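Local coordinates for protein probable ATP-dependent kinase TDA10 (Saccharomyces cerevisiae, PDB 1ODF) that is probably an ATP-dependent kinase of the GLYK family, with a substrate not yet known and a fold close to that of pantothenate kinase, at residues 105-110 with 193-198; 111-116 with 124-129. All coordinates share one frame; numbering follows the deposited sequence. Where two conformers were deposited one is given.

Both contacts use helix 104-114, the first element of either loop. From there the chain passes through residues 117-122, which are not modelled, and turns back as strand 125-132. Interaction 2 (111-116 with 124-129) closes this short loop. The chain then builds the small antiparallel sheet, adds strand 155-160 to the main sheet and reaches helix 182-195. The end of that helix returns to helix 104-114 in interaction 1 (105-110 with 193-198), closing a loop of 82 residues with interaction 2 nested inside it. Helix 104-114 thus links the small sheet to helix 182-195. The two contacts also meet directly, where Leu195 and Leu196 pack on Leu111.

Interaction 1 of 2, residues 105-110 with 193-198; sequences KLLQEV and SDLLWR
The C-terminal end of helix 182-195 packs against the side of helix 104-114, where Leu195 meets Leu107 and Gln108. The backbones are nearest at Gln108 and Leu195, with their CA atoms 7.2 Å apart. Leu195 points toward the other helix, and its two methyl branches divide the work. CD2 lies 3.8 Å from both CG and CD2 of Leu107. CD1, the other branch, comes to 3.1 Å from OE1 of Gln108. This is a close carbon-oxygen contact. CG of Gln108 is anti to the backbone N, and the bend at chi2 (76°) swings the amide over to Leu195. The same OE1 has a weak hydrogen bond to a bound glycerol, probably from the crystallisation liquor. The five parallel strands of the main sheet follow the 2-3-1-4-5 order of P-loop kinases, and this helix pairing lies away from the predicted ATP loop. Leu196 is the first residue after helix 182-195 to leave helical geometry. Its CD1 reaches 4.4 Å from CD2 of Leu107, beside the Leu195 contact. The turn after the helix is held by the backbone bond from Arg198 N to Ser193 O, 2.8 Å long. An alanine in place of Leu195 removes both methyl branches and would probably open a gap beside Leu107 and leave the amide of Gln108 without the methyl it rests on. Leu111 follows one turn beyond Leu107 on helix 104-114. Leu107 also touches Phe73, in a loop.

Interaction 2 of 2, residues 111-116 with 124-129; sequences LNTIFN and DTVVLP
Val126 of strand 125-132 points its side chain at the last turn of helix 104-114 and meets Thr113 and Ile114. Its CB lies 3.9 Å from CG2 of Thr113. From there the two methyls part. CG2, anti to the backbone N of Val126, comes to 3.6 Å from CG2 of Thr113 and 3.9 Å from CB of Thr113. CG1 sits between the backbone N and the carbonyl carbon, with chi1 at 57°. This places it on the Ile114 side, where it approaches CG1 of Ile114 at 4.4 Å. The contact is apolar throughout. With chi1 at -61°, the methyl of Thr113 is anti to the backbone N and faces the strand, while OG1 stands beside that N and hydrogen-bonds to Glu109 O, one turn back. The contact is looser at Ile114 than at Thr113. Side chains alternate along the strand: Thr125 and Val127 start away from the helix and touch Lys148 of the neighbouring strand 147-150. Strand 125-132 is the middle strand of a three-stranded antiparallel sheet, and Val126 pairs through its backbone with Ile149. Helix 104-114 packs against this small sheet and, through Ile114, against Phe156 of strand 155-160 in the main sheet. Ile114 also reaches Pro31 of a loop. Leu128 touches Phe156 as well and also packs on Val110 of the helix.

Interaction 1 of 2, residues 105-110 with 193-198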
loop_
_atom_site.group_PDB
_atom_site.type_symbol
_atom_site.label_atom_id
_atom_site.label_comp_id
_atom_site.label_asym_id
_atom_site.label_seq_id
_atom_site.Cartn_x
_atom_site.Cartn_y
_atom_site.Cartn_z
ATOM N N LYS A 105 -1.940 11.585 11.380
ATOM C CA LYS A 105 -2.543 11.757 12.696
ATOM C C LYS A 105 -3.743 10.841 12.815
ATOM O O LYS A 105 -3.934 10.172 13.835
ATOM C CB LYS A 105 -2.970 13.212 12.908
ATOM C CG LYS A 105 -2.485 13.810 14.230
ATOM C CD LYS A 105 -0.977 13.607 14.402
ATOM C CE LYS A 105 -0.439 14.263 15.672
ATOM N NZ LYS A 105 -0.481 15.758 15.607
ATOM N N LEU A 106 -4.538 10.803 11.749
ATOM C CA LEU A 106 -5.728 9.976 11.711
ATOM C C LEU A 106 -5.343 8.495 11.737
ATOM O O LEU A 106 -6.007 7.688 12.379
ATOM C CB LEU A 106 -6.538 10.282 10.446
ATOM C CG LEU A 106 -8.056 10.061 10.511
ATOM C CD1 LEU A 106 -8.651 10.192 9.115
ATOM C CD2 LEU A 106 -8.373 8.690 11.081
ATOM N N LEU A 107 -4.268 8.138 11.041
ATOM C CA LEU A 107 -3.834 6.749 10.995
ATOM C C LEU A 107 -3.329 6.331 12.374
ATOM O O LEU A 107 -3.595 5.220 12.851
ATOM C CB LEU A 107 -2.728 6.585 9.954
ATOM C CG LEU A 107 -2.255 5.156 9.691
ATOM C CD1 LEU A 107 -3.435 4.306 9.225
ATOM C CD2 LEU A 107 -1.155 5.171 8.641
ATOM N N GLN A 108 -2.592 7.240 13.000
ATOM C CA GLN A 108 -2.053 7.025 14.331
ATOM C C GLN A 108 -3.206 6.694 15.291
ATOM O O GLN A 108 -3.152 5.712 16.029
ATOM C CB GLN A 108 -1.321 8.294 14.783
ATOM C CG GLN A 108 -0.880 8.335 16.247
ATOM C CD GLN A 108 0.338 7.481 16.526
ATOM O OE1 GLN A 108 0.276 6.251 16.465
ATOM N NE2 GLN A 108 1.463 8.131 16.831
ATOM N N GLU A 109 -4.260 7.503 15.254
ATOM C CA GLU A 109 -5.409 7.291 16.129
ATOM C C GLU A 109 -6.064 5.935 15.916
ATOM O O GLU A 109 -6.347 5.217 16.875
ATOM C CB GLU A 109 -6.439 8.398 15.916
ATOM C CG GLU A 109 -5.922 9.779 16.262
ATOM C CD GLU A 109 -6.775 10.899 15.684
ATOM O OE1 GLU A 109 -6.349 12.073 15.786
ATOM O OE2 GLU A 109 -7.864 10.612 15.131
ATOM N N VAL A 110 -6.313 5.592 14.656
ATOM C CA VAL A 110 -6.934 4.317 14.322
ATOM C C VAL A 110 -6.107 3.147 14.882
ATOM O O VAL A 110 -6.651 2.230 15.505
ATOM C CB VAL A 110 -7.099 4.190 12.787
ATOM C CG1 VAL A 110 -7.406 2.754 12.395
ATOM C CG2 VAL A 110 -8.228 5.113 12.319
ATOM N N SER A 193 6.540 3.934 7.927
ATOM C CA SER A 193 7.424 2.861 8.360
ATOM C C SER A 193 7.439 2.722 9.882
ATOM O O SER A 193 7.277 1.626 10.419
ATOM C CB SER A 193 8.842 3.137 7.859
ATOM O OG SER A 193 9.289 4.419 8.277
ATOM N N ASP A 194 7.628 3.845 10.567
ATOM C CA ASP A 194 7.680 3.874 12.026
ATOM C C ASP A 194 6.395 3.371 12.667
ATOM O O ASP A 194 6.413 2.648 13.661
ATOM C CB ASP A 194 7.941 5.305 12.500
ATOM C CG ASP A 194 8.211 5.388 13.993
ATOM O OD1 ASP A 194 9.262 4.870 14.426
ATOM O OD2 ASP A 194 7.375 5.966 14.726
ATOM N N LEU A 195 5.283 3.767 12.070
ATOM C CA LEU A 195 3.962 3.407 12.545
ATOM C C LEU A 195 3.519 1.986 12.169
ATOM O O LEU A 195 2.737 1.359 12.898
ATOM C CB LEU A 195 2.971 4.417 11.976
ATOM C CG LEU A 195 1.568 4.533 12.554
ATOM C CD1 LEU A 195 1.626 4.755 14.066
ATOM C CD2 LEU A 195 0.864 5.701 11.856
ATOM N N LEU A 196 4.049 1.466 11.061
ATOM C CA LEU A 196 3.632 0.153 10.575
ATOM C C LEU A 196 4.647 -0.993 10.484
ATOM O O LEU A 196 4.853 -1.716 11.461
ATOM C CB LEU A 196 2.943 0.332 9.210
ATOM C CG LEU A 196 1.741 1.285 9.229
ATOM C CD1 LEU A 196 1.358 1.706 7.806
ATOM C CD2 LEU A 196 0.583 0.611 9.941
ATOM N N TRP A 197 5.277 -1.167 9.319
ATOM C CA TRP A 197 6.199 -2.292 9.138
ATOM C C TRP A 197 7.505 -2.271 9.927
ATOM O O TRP A 197 8.241 -3.249 9.918
ATOM C CB TRP A 197 6.472 -2.527 7.647
ATOM C CG TRP A 197 6.920 -1.317 6.902
ATOM C CD1 TRP A 197 8.200 -0.874 6.746
ATOM C CD2 TRP A 197 6.083 -0.377 6.221
ATOM N NE1 TRP A 197 8.213 0.285 6.009
ATOM C CE2 TRP A 197 6.925 0.612 5.674
ATOM C CE3 TRP A 197 4.701 -0.275 6.020
ATOM C CZ2 TRP A 197 6.432 1.694 4.935
ATOM C CZ3 TRP A 197 4.209 0.804 5.285
ATOM C CH2 TRP A 197 5.077 1.771 4.752
ATOM N N ARG A 198 7.786 -1.166 10.613
ATOM C CA ARG A 198 8.983 -1.069 11.449
ATOM C C ARG A 198 8.511 -0.913 12.896
ATOM O O ARG A 198 9.317 -0.745 13.807
ATOM C CB ARG A 198 9.852 0.133 11.049
ATOM C CG ARG A 198 10.444 0.028 9.657
ATOM C CD ARG A 198 11.560 -0.990 9.603
ATOM N NE ARG A 198 12.827 -0.423 10.061
ATOM C CZ ARG A 198 13.757 -1.108 10.720
ATOM N NH1 ARG A 198 13.564 -2.393 11.008
ATOM N NH2 ARG A 198 14.880 -0.504 11.096
#

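Interaction 2 of 2, residues 111-116 with 124-129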
loop_
_atom_site.group_PDB
_atom_site.type_symbol
_atom_site.label_atom_id
_atom_site.label_comp_id
_atom_site.label_asym_id
_atom_site.label_seq_id
_atom_site.Cartn_x
_atom_site.Cartn_y
_atom_site.Cartn_z
ATOM N N LEU A 111 -4.797 3.188 14.668
ATOM C CA LEU A 111 -3.918 2.143 15.172
ATOM C C LEU A 111 -4.043 2.079 16.688
ATOM O O LEU A 111 -4.148 0.991 17.266
ATOM C CB LEU A 111 -2.466 2.431 14.780
ATOM C CG LEU A 111 -1.857 1.682 13.589
ATOM C CD1 LEU A 111 -2.900 0.862 12.865
ATOM C CD2 LEU A 111 -1.225 2.687 12.638
ATOM N N ASN A 112 -4.032 3.253 17.319
ATOM C CA ASN A 112 -4.155 3.352 18.773
ATOM C C ASN A 112 -5.406 2.645 19.247
ATOM O O ASN A 112 -5.359 1.815 20.155
ATOM C CB ASN A 112 -4.232 4.817 19.230
ATOM C CG ASN A 112 -2.910 5.536 19.109
ATOM O OD1 ASN A 112 -1.848 4.938 19.292
ATOM N ND2 ASN A 112 -2.964 6.833 18.815
ATOM N N THR A 113 -6.526 2.995 18.630
ATOM C CA THR A 113 -7.809 2.406 18.974
ATOM C C THR A 113 -7.787 0.889 18.784
ATOM O O THR A 113 -8.275 0.141 19.635
ATOM C CB THR A 113 -8.940 3.015 18.113
ATOM O OG1 THR A 113 -9.023 4.427 18.365
ATOM C CG2 THR A 113 -10.276 2.364 18.439
ATOM N N ILE A 114 -7.212 0.434 17.674
ATOM C CA ILE A 114 -7.143 -0.994 17.396
ATOM C C ILE A 114 -6.340 -1.743 18.452
ATOM O O ILE A 114 -6.784 -2.776 18.947
ATOM C CB ILE A 114 -6.559 -1.250 15.997
ATOM C CG1 ILE A 114 -7.577 -0.800 14.953
ATOM C CG2 ILE A 114 -6.212 -2.721 15.813
ATOM C CD1 ILE A 114 -7.137 -1.024 13.552
ATOM N N PHE A 115 -5.167 -1.231 18.810
ATOM C CA PHE A 115 -4.363 -1.896 19.830
ATOM C C PHE A 115 -4.819 -1.521 21.241
ATOM O O PHE A 115 -4.119 -1.792 22.215
ATOM C CB PHE A 115 -2.875 -1.568 19.661
ATOM C CG PHE A 115 -2.237 -2.248 18.482
ATOM C CD1 PHE A 115 -2.388 -1.739 17.199
ATOM C CD2 PHE A 115 -1.515 -3.427 18.652
ATOM C CE1 PHE A 115 -1.831 -2.393 16.099
ATOM C CE2 PHE A 115 -0.953 -4.089 17.563
ATOM C CZ PHE A 115 -1.113 -3.570 16.282
ATOM N N ASN A 116 -5.999 -0.916 21.340
ATOM C CA ASN A 116 -6.557 -0.494 22.624
ATOM C C ASN A 116 -7.541 -1.530 23.169
ATOM O O ASN A 116 -7.510 -1.873 24.355
ATOM C CB ASN A 116 -7.269 0.854 22.459
ATOM C CG ASN A 116 -6.901 1.846 23.542
ATOM O OD1 ASN A 116 -5.718 2.090 23.799
ATOM N ND2 ASN A 116 -7.913 2.435 24.178
ATOM N N ASP A 124 -17.283 -0.450 20.371
ATOM C CA ASP A 124 -17.515 -1.780 19.825
ATOM C C ASP A 124 -17.049 -1.783 18.372
ATOM O O ASP A 124 -16.984 -2.831 17.722
ATOM C CB ASP A 124 -19.004 -2.121 19.893
ATOM C CG ASP A 124 -19.583 -1.940 21.288
ATOM O OD1 ASP A 124 -19.101 -2.609 22.233
ATOM O OD2 ASP A 124 -20.524 -1.129 21.438
ATOM N N THR A 125 -16.735 -0.592 17.870
ATOM C CA THR A 125 -16.265 -0.427 16.503
ATOM C C THR A 125 -15.280 0.728 16.428
ATOM O O THR A 125 -15.299 1.629 17.266
ATOM C CB THR A 125 -17.416 -0.109 15.536
ATOM O OG1 THR A 125 -17.932 1.199 15.819
ATOM C CG2 THR A 125 -18.530 -1.135 15.676
ATOM N N VAL A 126 -14.408 0.679 15.425
ATOM C CA VAL A 126 -13.433 1.735 15.184
ATOM C C VAL A 126 -13.792 2.248 13.802
ATOM O O VAL A 126 -14.149 1.465 12.921
ATOM C CB VAL A 126 -11.971 1.208 15.174
ATOM C CG1 VAL A 126 -11.802 0.108 14.126
ATOM C CG2 VAL A 126 -11.013 2.354 14.893
ATOM N N VAL A 127 -13.723 3.555 13.612
ATOM C CA VAL A 127 -14.063 4.119 12.321
ATOM C C VAL A 127 -12.841 4.455 11.484
ATOM O O VAL A 127 -11.922 5.137 11.941
ATOM C CB VAL A 127 -14.934 5.386 12.478
ATOM C CG1 VAL A 127 -15.171 6.031 11.122
ATOM C CG2 VAL A 127 -16.271 5.015 13.109
ATOM N N LEU A 128 -12.837 3.954 10.254
ATOM C CA LEU A 128 -11.753 4.215 9.313
ATOM C C LEU A 128 -12.305 5.071 8.177
ATOM O O LEU A 128 -13.468 4.937 7.789
ATOM C CB LEU A 128 -11.182 2.908 8.760
ATOM C CG LEU A 128 -10.164 2.209 9.671
ATOM C CD1 LEU A 128 -10.871 1.569 10.865
ATOM C CD2 LEU A 128 -9.413 1.166 8.861
ATOM N N PRO A 129 -11.477 5.975 7.634
ATOM C CA PRO A 129 -11.924 6.844 6.545
ATOM C C PRO A 129 -12.059 6.169 5.191
ATOM O O PRO A 129 -11.531 5.079 4.950
ATOM C CB PRO A 129 -10.860 7.931 6.524
ATOM C CG PRO A 129 -9.625 7.167 6.858
ATOM C CD PRO A 129 -10.086 6.282 8.009
#